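Local coordinates for EGF family domain-containing protein (Toxoplasma gondii, PDB 4Z80) that binds a peptide of its rhoptry neck partner RON2L1, a pairing of the AMA-RON2 type that probably contributes to the moving junction during invasion of host cells, at the interface of chains A and B. Sequence-based numbering; all coordinates share one arbitrary frame. Chains: chain A, EGF family domain-containing protein; chain B, Cytoadherence-linked asexual protein.

The interface of chains A and B. Residues chain A 131-133, 228-231; chain B 21-22.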
loop_
_atom_site.group_PDB
_atom_site.type_symbol
_atom_site.label_atom_id
_atom_site.label_comp_id
_atom_site.label_asym_id
_atom_site.label_seq_id
_atom_site.Cartn_x
_atom_site.Cartn_y
_atom_site.Cartn_z
ATOM N N THR A 131 -20.313 19.579 -15.213
ATOM C CA THR A 131 -20.465 20.482 -16.350
ATOM C C THR A 131 -21.338 19.861 -17.438
ATOM O O THR A 131 -21.103 18.729 -17.866
ATOM C CB THR A 131 -19.093 20.863 -16.914
ATOM O OG1 THR A 131 -18.394 21.628 -15.926
ATOM C CG2 THR A 131 -19.214 21.698 -18.193
ATOM N N SER A 132 -22.359 20.626 -17.832
ATOM C CA SER A 132 -23.325 20.296 -18.892
ATOM C C SER A 132 -24.474 19.399 -18.412
ATOM O O SER A 132 -25.418 19.143 -19.166
ATOM C CB SER A 132 -22.626 19.650 -20.092
ATOM O OG SER A 132 -22.495 18.248 -19.958
ATOM N N CYS A 133 -24.403 18.933 -17.168
ATOM C CA CYS A 133 -25.467 18.106 -16.601
ATOM C C CYS A 133 -26.731 18.922 -16.346
ATOM O O CYS A 133 -26.665 20.122 -16.112
ATOM C CB CYS A 133 -25.017 17.457 -15.289
ATOM S SG CYS A 133 -23.612 16.328 -15.449
ATOM N N HIS A 228 -26.868 10.296 -19.194
ATOM C CA HIS A 228 -25.765 11.239 -19.349
ATOM C C HIS A 228 -24.703 10.878 -18.308
ATOM O O HIS A 228 -24.814 11.254 -17.139
ATOM C CB HIS A 228 -26.253 12.680 -19.186
ATOM C CG HIS A 228 -25.237 13.713 -19.560
ATOM N ND1 HIS A 228 -25.512 15.063 -19.544
ATOM C CD2 HIS A 228 -23.946 13.596 -19.954
ATOM C CE1 HIS A 228 -24.432 15.734 -19.901
ATOM N NE2 HIS A 228 -23.470 14.866 -20.164
ATOM N N VAL A 229 -23.697 10.133 -18.748
ATOM C CA VAL A 229 -22.733 9.494 -17.849
ATOM C C VAL A 229 -21.999 10.495 -16.964
ATOM O O VAL A 229 -21.335 11.413 -17.448
ATOM C CB VAL A 229 -21.696 8.674 -18.643
ATOM C CG1 VAL A 229 -20.673 8.037 -17.717
ATOM C CG2 VAL A 229 -22.389 7.601 -19.454
ATOM N N GLY A 230 -22.114 10.296 -15.654
ATOM C CA GLY A 230 -21.457 11.157 -14.689
ATOM C C GLY A 230 -22.371 12.168 -14.032
ATOM O O GLY A 230 -21.962 12.859 -13.105
ATOM N N CYS A 231 -23.613 12.258 -14.496
ATOM C CA CYS A 231 -24.518 13.295 -14.010
ATOM C C CYS A 231 -25.404 12.850 -12.849
ATOM O O CYS A 231 -25.721 11.666 -12.723
ATOM C CB CYS A 231 -25.393 13.795 -15.158
ATOM S SG CYS A 231 -24.452 14.729 -16.392
ATOM N N PRO B 21 -18.447 16.484 -21.724
ATOM C CA PRO B 21 -18.421 16.477 -20.258
ATOM C C PRO B 21 -19.643 15.769 -19.680
ATOM O O PRO B 21 -20.645 15.647 -20.378
ATOM C CB PRO B 21 -18.430 17.961 -19.899
ATOM C CG PRO B 21 -19.140 18.615 -21.052
ATOM C CD PRO B 21 -18.727 17.826 -22.266
ATOM N N PRO B 22 -19.576 15.345 -18.407
ATOM C CA PRO B 22 -18.457 15.558 -17.483
ATOM C C PRO B 22 -17.426 14.426 -17.417
ATOM O O PRO B 22 -16.408 14.614 -16.743
ATOM C CB PRO B 22 -19.165 15.697 -16.136
ATOM C CG PRO B 22 -20.341 14.796 -16.255
ATOM C CD PRO B 22 -20.789 14.902 -17.696
#
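The imidazole of A:His228 meets B:Pro21 edge-on. The peptide carbonyl oxygen of B:Pro21 lies close to the ring plane, at the NE2 corner. One face of the ring is covered by A:Cys231 SG, offset toward the rim. The backbone oxygen of A:Ser132 also lies at the ring edge, near the plane. A:His228 NE2 donates a hydrogen bond to B:Pro21 O at 2.9 Å. It is fairly straight, 160° at the hydrogen, and uses a lone pair in the carbonyl plane. CG of A:His228 is anti to the backbone N (chi1 -170°), which extends the ring toward the peptide.

A:Ser132 OG approaches the same oxygen at 3.2 Å from B:Pro21 O, a weak hydrogen bond. The shorter bond of A:Ser132 OG runs to A:Thr131 O at 2.6 Å. With one hydrogen, the hydroxyl probably favours it over the weak bond. This tie would steady the hydroxyl beside the B:Pro21 ring. A:Ser132 CB packs 3.8 Å from B:Pro21 CG. A:Thr131 O, a backbone oxygen, lies against the same ring, 3.4 Å from B:Pro21 CB.

B:Pro22 follows a cis peptide bond and turns its ring toward the A:Cys133–A:Cys231 disulfide. B:Pro22 CG sits 3.7 Å from A:Cys133 SG, and B:Pro22 CD 3.9 Å from A:Cys231 SG. B:Pro22 CD also rests 3.5 Å from the backbone A:Val229 O. The disulfide and a backbone carbonyl form a mixed seat for this ring, while the preceding carbonyl is held by A:His228.

The site lies near one end of the elongated DI-DII-EGF1 fragment, far from its modelled C-terminus. Two loop segments, 131-133 and 228-231, are clamped together by the disulfide. They receive a loop of the RON2L1 peptide that follows its helix 10-17.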